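Local coordinates for glycoprotein (Chandipura virus, PDB 5MDM), which probably attaches the virus to host receptors and, in the acidic endosome, changes shape to drive fusion of the viral and endosomal membranes, at residues Ile4-Asn9 / Asp359-Trp364; Thr10-Lys15 / Gly316-Val321; Leu308-Pro313 / Thr331-Met336. All coordinates share one frame; numbering follows the deposited sequence.

All three contacts meet on one antiparallel sheet, whose strand 325-338 pairs with strands 2-7, 15-16 and 316-322, and their centres lie about 10 to 12 Å apart. Contacts 1 and 2 are buried; contact 3 is only partly so. In contact 1 strand 2-7 sets a phenylalanine against a loop carrying an isoleucine and a tryptophan, while contact 2, further along the N-terminal chain, lays a tryptophan face on strand 316-322. Contact 3 holds the loop before that strand against strand 325-338, with a tyrosine face inside and a proline-arginine contact further out. None has a hydrogen bond between its own segments, but Gln-363 OE1 of contact 1 accepts one from Leu-12 N of contact 2.

Contact 1: Ile4-Asn9 / Asp359-Trp364; sequences IAFPEN and DIWTQW
Phe-6 meets Ile-360 and Trp-361 mainly through the leading edge of its ring. Its CG is anti to the backbone N (chi1 -163°), beside the carbonyl carbon; the CE1 corner of the ring meets the 359-364 loop, and Phe-6 CE1 lies 3.4 Å from Ile-360 O, which sits in the ring plane. Trp-361 CB is also at this edge, 3.7 Å from Phe-6 CE1. Ile-360 comes over one face instead: its CD1 stands 4.3 Å above the Phe-6 plane, toward the rim, while Pro-7 CD occupies the opposite face. The side chains of Phe-6 and Trp-361 cross at about a right angle. Asn-9 O approaches the edge of the Trp-361 indole, 3.4 Å from Trp-361 CE3. At the other end of the indole, Trp-361 NE1 makes a weak bond of 2.9 Å to Gln-363 O, bent to 128° at the hydrogen. Backbone bonds tie Phe-6 to Val-334 and Ile-360 to Pro-346. A sheet strand near the N-terminus thus packs on a loop some 350 residues later in the chain, consistent with the β-rich lateral domain of vesiculovirus G, built from the N-terminal strand and a segment late in the ectodomain.

Contact 2: Thr10-Lys15 / Gly316-Val321; sequences TKLDWK and GLAYTV
Ala-318, the first residue of strand 316-322 to touch segment 10-15, meets Leu-12 and Trp-14 with its methyl group. Ala-318 CB lies 4.2 Å from Leu-12 CD1, and the indole reaches it too, with Trp-14 CH2 at 3.9 Å from Ala-318 CB. The carbonyl of the same residue approaches the indole obliquely, Ala-318 O being 3.4 Å from Trp-14 CZ3. At Tyr-319 the CB points away, and the backbone makes the contact: Tyr-319 C is 3.8 Å from Trp-14 CZ3, while Tyr-319 N, hydrogen-bonded to Asn-375 OD1, lies in plane at the indole edge. Thr-320 then sets its methyl on the ring face. Its CG2 is 3.5 Å from the centroid of the Trp-14 six-membered ring and only 10° off the normal, which identifies a CH-pi contact. The Thr-320 torsion separates its two branches: OG1, anti to the backbone N (chi1 -168°), is hydrogen-bonded to Gly-373 O, leaving CG2 for the indole. Leu-12 CB stands 4.0 Å above the opposite face of Trp-14, toward the rim, so the ring is held between its own segment and the strand; Phe-365 adds an edge-to-face ring contact. The N-terminal loop is thereby packed against the first strand of a β-hairpin, 316-322 with 325-338, and its continuation, strand 15-16, pairs with the second.

Contact 3: Leu308-Pro313 / Thr331-Met336; sequences LASKSP and TRYVRM
Ser-310 and Tyr-333 form a CH-pi contact: Ser-310 CB lies 3.4 Å from the centroid of the Tyr-333 ring, and its 5° deviation from the ring normal places it over the face. Tyr-333 CG is anti to the carbonyl carbon (chi1 -72°), beside the backbone N, and the ring lies against the 308-313 loop at Ser-310. Hydrogen bonds surround this contact. Ser-310 OG donates to Ser-312 O at 2.7 Å, in the carbonyl plane on a lone pair, and so ties the loop to itself. Met-26 O is an alternative or shared acceptor for that hydroxyl, while Tyr-333 OH hydrogen-bonds to Leu-317 O and Asn-375 ND2. Tyr-333 also pairs through its backbone with Gly-314, and from there the chain enters the antiparallel β-hairpin of strands 316-322 and 325-338. Just ahead of that pairing there is a CA-H...O contact, Pro-313 CA lying 3.4 Å from Tyr-333 O with an angle of 120° at the hydrogen. Van der Waals packing of the proline ring on the arginine accounts for much of the rest. Pro-313 CG stands 4.2 Å above one face of the Arg-335 guanidinium, toward its rim, and is 4.1 Å from Arg-335 CB. The proline ring also reaches the arginine tip, with Pro-313 CD 4.0 Å from Arg-335 NH2, while His-211 O and Ser-210 O accept hydrogen bonds from Arg-335 NH1 and NH2 respectively.

Contact 1: Ile4-Asn9 / Asp359-Trp364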
loop_
_atom_site.group_PDB
_atom_site.type_symbol
_atom_site.label_atom_id
_atom_site.label_comp_id
_atom_site.label_asym_id
_atom_site.label_seq_id
_atom_site.Cartn_x
_atom_site.Cartn_y
_atom_site.Cartn_z
ATOM N N ILE A 4 -22.601 -5.544 4.353
ATOM C CA ILE A 4 -23.354 -4.343 4.660
ATOM C C ILE A 4 -24.057 -4.576 5.975
ATOM O O ILE A 4 -24.205 -5.720 6.415
ATOM C CB ILE A 4 -24.435 -4.055 3.602
ATOM C CG1 ILE A 4 -25.365 -5.261 3.453
ATOM C CG2 ILE A 4 -23.812 -3.678 2.266
ATOM C CD1 ILE A 4 -26.562 -4.992 2.582
ATOM N N ALA A 5 -24.476 -3.490 6.611
ATOM C CA ALA A 5 -25.369 -3.590 7.752
ATOM C C ALA A 5 -26.744 -3.235 7.221
ATOM O O ALA A 5 -26.924 -2.184 6.607
ATOM C CB ALA A 5 -24.949 -2.645 8.858
ATOM N N PHE A 6 -27.704 -4.122 7.443
ATOM C CA PHE A 6 -29.002 -4.003 6.801
ATOM C C PHE A 6 -30.100 -4.445 7.763
ATOM O O PHE A 6 -29.871 -5.317 8.595
ATOM C CB PHE A 6 -29.007 -4.877 5.547
ATOM C CG PHE A 6 -30.102 -4.551 4.583
ATOM C CD1 PHE A 6 -31.247 -5.325 4.525
ATOM C CD2 PHE A 6 -29.986 -3.464 3.734
ATOM C CE1 PHE A 6 -32.256 -5.021 3.636
ATOM C CE2 PHE A 6 -30.988 -3.154 2.846
ATOM C CZ PHE A 6 -32.127 -3.932 2.795
ATOM N N PRO A 7 -31.293 -3.839 7.667
ATOM C CA PRO A 7 -32.396 -4.300 8.519
ATOM C C PRO A 7 -32.667 -5.794 8.325
ATOM O O PRO A 7 -32.691 -6.274 7.190
ATOM C CB PRO A 7 -33.591 -3.456 8.047
ATOM C CG PRO A 7 -33.179 -2.891 6.723
ATOM C CD PRO A 7 -31.696 -2.707 6.820
ATOM N N GLU A 8 -32.843 -6.519 9.425
ATOM C CA GLU A 8 -32.979 -7.972 9.372
ATOM C C GLU A 8 -34.235 -8.431 8.631
ATOM O O GLU A 8 -34.164 -9.293 7.756
ATOM C CB GLU A 8 -32.927 -8.575 10.778
ATOM C CG GLU A 8 -33.848 -7.916 11.782
ATOM C CD GLU A 8 -33.664 -8.459 13.183
ATOM O OE1 GLU A 8 -32.760 -9.299 13.393
ATOM O OE2 GLU A 8 -34.431 -8.042 14.078
ATOM N N ASN A 9 -35.378 -7.844 8.970
ATOM C CA ASN A 9 -36.638 -8.210 8.333
ATOM C C ASN A 9 -36.754 -7.645 6.921
ATOM O O ASN A 9 -36.202 -6.588 6.615
ATOM C CB ASN A 9 -37.829 -7.767 9.188
ATOM C CG ASN A 9 -37.647 -8.100 10.659
ATOM O OD1 ASN A 9 -37.240 -7.248 11.451
ATOM N ND2 ASN A 9 -37.936 -9.344 11.028
ATOM N N ASP A 359 -33.795 -13.819 0.936
ATOM C CA ASP A 359 -34.429 -12.535 0.672
ATOM C C ASP A 359 -34.165 -11.608 1.846
ATOM O O ASP A 359 -34.447 -11.957 2.992
ATOM C CB ASP A 359 -35.937 -12.704 0.473
ATOM C CG ASP A 359 -36.309 -13.033 -0.963
ATOM O OD1 ASP A 359 -35.501 -12.741 -1.873
ATOM O OD2 ASP A 359 -37.418 -13.568 -1.181
ATOM N N ILE A 360 -33.618 -10.431 1.561
ATOM C CA ILE A 360 -33.244 -9.498 2.619
ATOM C C ILE A 360 -34.193 -8.307 2.702
ATOM O O ILE A 360 -34.371 -7.723 3.771
ATOM C CB ILE A 360 -31.792 -9.016 2.459
ATOM C CG1 ILE A 360 -31.639 -8.147 1.209
ATOM C CG2 ILE A 360 -30.853 -10.205 2.387
ATOM C CD1 ILE A 360 -30.215 -7.691 0.957
ATOM N N TRP A 361 -34.800 -7.955 1.571
ATOM C CA TRP A 361 -35.816 -6.907 1.531
ATOM C C TRP A 361 -36.779 -7.112 0.363
ATOM O O TRP A 361 -36.353 -7.376 -0.762
ATOM C CB TRP A 361 -35.176 -5.520 1.439
ATOM C CG TRP A 361 -36.179 -4.425 1.593
ATOM C CD1 TRP A 361 -36.759 -3.693 0.598
ATOM C CD2 TRP A 361 -36.743 -3.954 2.821
ATOM N NE1 TRP A 361 -37.644 -2.788 1.133
ATOM C CE2 TRP A 361 -37.655 -2.931 2.496
ATOM C CE3 TRP A 361 -36.566 -4.299 4.164
ATOM C CZ2 TRP A 361 -38.382 -2.244 3.467
ATOM C CZ3 TRP A 361 -37.289 -3.618 5.126
ATOM C CH2 TRP A 361 -38.186 -2.603 4.774
ATOM N N THR A 362 -38.074 -6.976 0.633
ATOM C CA THR A 362 -39.087 -7.237 -0.382
ATOM C C THR A 362 -40.228 -6.223 -0.373
ATOM O O THR A 362 -41.175 -6.341 -1.151
ATOM C CB THR A 362 -39.690 -8.631 -0.206
ATOM O OG1 THR A 362 -40.678 -8.849 -1.218
ATOM C CG2 THR A 362 -40.346 -8.749 1.158
ATOM N N GLN A 363 -40.135 -5.232 0.508
ATOM C CA GLN A 363 -41.176 -4.217 0.650
ATOM C C GLN A 363 -40.799 -2.943 -0.107
ATOM O O GLN A 363 -40.317 -1.977 0.482
ATOM C CB GLN A 363 -41.398 -3.913 2.134
ATOM C CG GLN A 363 -42.506 -2.923 2.437
ATOM C CD GLN A 363 -42.483 -2.478 3.884
ATOM O OE1 GLN A 363 -41.599 -2.861 4.651
ATOM N NE2 GLN A 363 -43.455 -1.661 4.267
ATOM N N TRP A 364 -41.021 -2.948 -1.417
ATOM C CA TRP A 364 -40.572 -1.853 -2.277
ATOM C C TRP A 364 -41.615 -0.749 -2.446
ATOM O O TRP A 364 -42.803 -1.024 -2.611
ATOM C CB TRP A 364 -40.156 -2.405 -3.640
ATOM C CG TRP A 364 -39.145 -3.490 -3.527
ATOM C CD1 TRP A 364 -39.380 -4.833 -3.495
ATOM C CD2 TRP A 364 -37.732 -3.325 -3.403
ATOM N NE1 TRP A 364 -38.196 -5.517 -3.370
ATOM C CE2 TRP A 364 -37.168 -4.612 -3.311
ATOM C CE3 TRP A 364 -36.886 -2.212 -3.365
ATOM C CZ2 TRP A 364 -35.797 -4.818 -3.181
ATOM C CZ3 TRP A 364 -35.527 -2.417 -3.240
ATOM C CH2 TRP A 364 -34.995 -3.709 -3.148
#

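Contact 2: Thr10-Lys15 / Gly316-Val321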
loop_
_atom_site.group_PDB
_atom_site.type_symbol
_atom_site.label_atom_id
_atom_site.label_comp_id
_atom_site.label_asym_id
_atom_site.label_seq_id
_atom_site.Cartn_x
_atom_site.Cartn_y
_atom_site.Cartn_z
ATOM N N THR A 10 -37.475 -8.361 6.065
ATOM C CA THR A 10 -37.647 -7.965 4.675
ATOM C C THR A 10 -38.751 -6.924 4.554
ATOM O O THR A 10 -38.925 -6.304 3.505
ATOM C CB THR A 10 -38.000 -9.177 3.797
ATOM O OG1 THR A 10 -39.310 -9.652 4.133
ATOM C CG2 THR A 10 -36.999 -10.295 4.014
ATOM N N LYS A 11 -39.502 -6.753 5.638
ATOM C CA LYS A 11 -40.556 -5.749 5.713
ATOM C C LYS A 11 -40.475 -5.040 7.058
ATOM O O LYS A 11 -40.178 -5.662 8.081
ATOM C CB LYS A 11 -41.941 -6.388 5.547
ATOM C CG LYS A 11 -42.185 -7.046 4.194
ATOM C CD LYS A 11 -43.564 -7.683 4.129
ATOM C CE LYS A 11 -44.668 -6.642 4.289
ATOM N NZ LYS A 11 -46.040 -7.219 4.141
ATOM N N LEU A 12 -40.735 -3.737 7.054
ATOM C CA LEU A 12 -40.747 -2.960 8.284
ATOM C C LEU A 12 -42.024 -2.134 8.387
ATOM O O LEU A 12 -42.642 -1.799 7.377
ATOM C CB LEU A 12 -39.523 -2.043 8.354
ATOM C CG LEU A 12 -38.155 -2.720 8.455
ATOM C CD1 LEU A 12 -37.049 -1.679 8.438
ATOM C CD2 LEU A 12 -38.071 -3.581 9.708
ATOM N N ASP A 13 -42.420 -1.814 9.615
ATOM C CA ASP A 13 -43.564 -0.942 9.838
ATOM C C ASP A 13 -43.122 0.517 9.738
ATOM O O ASP A 13 -42.471 1.045 10.645
ATOM C CB ASP A 13 -44.192 -1.220 11.204
ATOM C CG ASP A 13 -45.476 -0.447 11.420
ATOM O OD1 ASP A 13 -46.225 -0.246 10.439
ATOM O OD2 ASP A 13 -45.738 -0.037 12.572
ATOM N N TRP A 14 -43.470 1.158 8.624
ATOM C CA TRP A 14 -43.056 2.535 8.365
ATOM C C TRP A 14 -44.033 3.567 8.924
ATOM O O TRP A 14 -45.248 3.356 8.932
ATOM C CB TRP A 14 -42.856 2.769 6.863
ATOM C CG TRP A 14 -41.782 1.917 6.252
ATOM C CD1 TRP A 14 -41.947 0.716 5.632
ATOM C CD2 TRP A 14 -40.374 2.203 6.204
ATOM N NE1 TRP A 14 -40.733 0.234 5.200
ATOM C CE2 TRP A 14 -39.753 1.127 5.539
ATOM C CE3 TRP A 14 -39.580 3.264 6.661
ATOM C CZ2 TRP A 14 -38.376 1.081 5.319
ATOM C CZ3 TRP A 14 -38.215 3.214 6.443
ATOM C CH2 TRP A 14 -37.628 2.131 5.776
ATOM N N LYS A 15 -43.485 4.680 9.398
ATOM C CA LYS A 15 -44.271 5.809 9.876
ATOM C C LYS A 15 -43.605 7.084 9.377
ATOM O O LYS A 15 -42.382 7.130 9.237
ATOM C CB LYS A 15 -44.336 5.816 11.406
ATOM C CG LYS A 15 -45.043 4.613 12.018
ATOM C CD LYS A 15 -44.443 4.247 13.370
ATOM C CE LYS A 15 -44.431 5.436 14.322
ATOM N NZ LYS A 15 -43.746 5.110 15.604
ATOM N N GLY A 316 -31.591 0.119 15.478
ATOM C CA GLY A 316 -31.603 1.450 14.903
ATOM C C GLY A 316 -32.849 1.786 14.104
ATOM O O GLY A 316 -33.900 1.159 14.255
ATOM N N LEU A 317 -32.726 2.793 13.248
ATOM C CA LEU A 317 -33.820 3.215 12.391
ATOM C C LEU A 317 -33.404 3.152 10.930
ATOM O O LEU A 317 -32.237 3.341 10.596
ATOM C CB LEU A 317 -34.239 4.643 12.734
ATOM C CG LEU A 317 -34.651 4.919 14.179
ATOM C CD1 LEU A 317 -35.062 6.372 14.337
ATOM C CD2 LEU A 317 -35.780 3.998 14.593
ATOM N N ALA A 318 -34.364 2.880 10.058
ATOM C CA ALA A 318 -34.127 2.958 8.629
ATOM C C ALA A 318 -35.001 4.071 8.071
ATOM O O ALA A 318 -35.988 4.462 8.694
ATOM C CB ALA A 318 -34.444 1.635 7.962
ATOM N N TYR A 319 -34.631 4.586 6.905
ATOM C CA TYR A 319 -35.351 5.699 6.298
ATOM C C TYR A 319 -35.645 5.417 4.829
ATOM O O TYR A 319 -34.865 4.754 4.146
ATOM C CB TYR A 319 -34.545 6.999 6.434
ATOM C CG TYR A 319 -34.350 7.458 7.865
ATOM C CD1 TYR A 319 -35.254 8.321 8.462
ATOM C CD2 TYR A 319 -33.270 7.022 8.617
ATOM C CE1 TYR A 319 -35.088 8.738 9.768
ATOM C CE2 TYR A 319 -33.098 7.432 9.926
ATOM C CZ TYR A 319 -34.008 8.293 10.497
ATOM O OH TYR A 319 -33.846 8.714 11.799
ATOM N N THR A 320 -36.775 5.923 4.348
ATOM C CA THR A 320 -37.120 5.793 2.937
ATOM C C THR A 320 -38.073 6.907 2.521
ATOM O O THR A 320 -38.461 7.737 3.342
ATOM C CB THR A 320 -37.745 4.415 2.619
ATOM O OG1 THR A 320 -37.808 4.234 1.200
ATOM C CG2 THR A 320 -39.144 4.300 3.208
ATOM N N VAL A 321 -38.437 6.930 1.244
ATOM C CA VAL A 321 -39.367 7.936 0.740
ATOM C C VAL A 321 -40.619 7.288 0.153
ATOM O O VAL A 321 -40.621 6.825 -0.989
ATOM C CB VAL A 321 -38.707 8.859 -0.309
ATOM C CG1 VAL A 321 -39.672 9.941 -0.739
ATOM C CG2 VAL A 321 -37.451 9.487 0.258
#

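Contact 3: Leu308-Pro313 / Thr331-Met336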
loop_
_atom_site.group_PDB
_atom_site.type_symbol
_atom_site.label_atom_id
_atom_site.label_comp_id
_atom_site.label_asym_id
_atom_site.label_seq_id
_atom_site.Cartn_x
_atom_site.Cartn_y
_atom_site.Cartn_z
ATOM N N LEU A 308 -28.031 8.141 6.053
ATOM C CA LEU A 308 -28.747 8.016 7.318
ATOM C C LEU A 308 -28.677 6.590 7.832
ATOM O O LEU A 308 -29.022 6.315 8.981
ATOM C CB LEU A 308 -30.217 8.406 7.144
ATOM C CG LEU A 308 -30.543 9.803 6.618
ATOM C CD1 LEU A 308 -32.039 9.988 6.536
ATOM C CD2 LEU A 308 -29.926 10.856 7.508
ATOM N N ALA A 309 -28.236 5.685 6.967
ATOM C CA ALA A 309 -28.179 4.263 7.291
ATOM C C ALA A 309 -27.172 3.954 8.390
ATOM O O ALA A 309 -26.173 4.647 8.549
ATOM C CB ALA A 309 -27.840 3.461 6.048
ATOM N N SER A 310 -27.441 2.900 9.146
ATOM C CA SER A 310 -26.462 2.388 10.087
ATOM C C SER A 310 -25.444 1.589 9.301
ATOM O O SER A 310 -25.805 0.849 8.387
ATOM C CB SER A 310 -27.131 1.489 11.123
ATOM O OG SER A 310 -26.187 1.022 12.066
ATOM N N LYS A 311 -24.169 1.742 9.644
ATOM C CA LYS A 311 -23.127 0.983 8.966
ATOM C C LYS A 311 -22.648 -0.190 9.805
ATOM O O LYS A 311 -21.801 -0.961 9.372
ATOM C CB LYS A 311 -21.951 1.878 8.574
ATOM C CG LYS A 311 -22.250 2.830 7.431
ATOM C CD LYS A 311 -20.968 3.432 6.887
ATOM C CE LYS A 311 -21.239 4.404 5.754
ATOM N NZ LYS A 311 -19.960 4.843 5.122
ATOM N N SER A 312 -23.202 -0.325 11.004
ATOM C CA SER A 312 -22.839 -1.410 11.907
ATOM C C SER A 312 -24.109 -2.057 12.444
ATOM O O SER A 312 -25.160 -1.417 12.485
ATOM C CB SER A 312 -22.016 -0.864 13.067
ATOM O OG SER A 312 -22.813 -0.018 13.881
ATOM N N PRO A 313 -24.024 -3.330 12.856
ATOM C CA PRO A 313 -25.194 -3.997 13.434
ATOM C C PRO A 313 -25.663 -3.293 14.704
ATOM O O PRO A 313 -24.873 -2.614 15.369
ATOM C CB PRO A 313 -24.667 -5.392 13.772
ATOM C CG PRO A 313 -23.519 -5.592 12.867
ATOM C CD PRO A 313 -22.883 -4.247 12.718
ATOM N N THR A 331 -35.907 -0.849 13.531
ATOM C CA THR A 331 -35.395 -2.119 13.036
ATOM C C THR A 331 -34.128 -2.492 13.780
ATOM O O THR A 331 -33.593 -1.695 14.543
ATOM C CB THR A 331 -35.074 -2.057 11.531
ATOM O OG1 THR A 331 -34.769 -3.371 11.055
ATOM C CG2 THR A 331 -33.891 -1.140 11.273
ATOM N N ARG A 332 -33.658 -3.714 13.571
ATOM C CA ARG A 332 -32.355 -4.106 14.078
ATOM C C ARG A 332 -31.465 -4.431 12.894
ATOM O O ARG A 332 -31.700 -5.398 12.176
ATOM C CB ARG A 332 -32.456 -5.297 15.039
ATOM C CG ARG A 332 -31.106 -5.846 15.509
ATOM C CD ARG A 332 -31.177 -6.466 16.910
ATOM N NE ARG A 332 -32.149 -7.551 17.004
ATOM C CZ ARG A 332 -33.357 -7.430 17.550
ATOM N NH1 ARG A 332 -33.747 -6.267 18.059
ATOM N NH2 ARG A 332 -34.179 -8.471 17.591
ATOM N N TYR A 333 -30.461 -3.596 12.674
ATOM C CA TYR A 333 -29.501 -3.849 11.616
ATOM C C TYR A 333 -28.673 -5.076 11.969
ATOM O O TYR A 333 -28.315 -5.290 13.128
ATOM C CB TYR A 333 -28.582 -2.645 11.426
ATOM C CG TYR A 333 -29.236 -1.444 10.787
ATOM C CD1 TYR A 333 -29.086 -1.189 9.434
ATOM C CD2 TYR A 333 -29.990 -0.556 11.540
ATOM C CE1 TYR A 333 -29.672 -0.084 8.845
ATOM C CE2 TYR A 333 -30.581 0.551 10.959
ATOM C CZ TYR A 333 -30.417 0.781 9.612
ATOM O OH TYR A 333 -31.003 1.879 9.028
ATOM N N VAL A 334 -28.387 -5.890 10.965
ATOM C CA VAL A 334 -27.515 -7.038 11.133
ATOM C C VAL A 334 -26.529 -7.077 9.977
ATOM O O VAL A 334 -26.754 -6.455 8.935
ATOM C CB VAL A 334 -28.301 -8.346 11.164
ATOM C CG1 VAL A 334 -29.291 -8.340 12.319
ATOM C CG2 VAL A 334 -29.015 -8.549 9.845
ATOM N N ARG A 335 -25.430 -7.797 10.170
ATOM C CA ARG A 335 -24.412 -7.896 9.139
ATOM C C ARG A 335 -24.809 -8.941 8.108
ATOM O O ARG A 335 -25.160 -10.071 8.449
ATOM C CB ARG A 335 -23.055 -8.238 9.755
ATOM C CG ARG A 335 -21.954 -8.522 8.753
ATOM C CD ARG A 335 -20.606 -8.598 9.451
ATOM N NE ARG A 335 -20.259 -7.327 10.086
ATOM C CZ ARG A 335 -19.756 -7.213 11.311
ATOM N NH1 ARG A 335 -19.539 -8.295 12.042
ATOM N NH2 ARG A 335 -19.471 -6.016 11.804
ATOM N N MET A 336 -24.770 -8.546 6.842
ATOM C CA MET A 336 -25.053 -9.458 5.745
ATOM C C MET A 336 -23.945 -9.370 4.712
ATOM O O MET A 336 -23.289 -8.338 4.583
ATOM C CB MET A 336 -26.378 -9.100 5.078
ATOM C CG MET A 336 -27.565 -9.134 5.997
ATOM S SD MET A 336 -29.066 -8.703 5.113
ATOM C CE MET A 336 -30.293 -8.896 6.406
#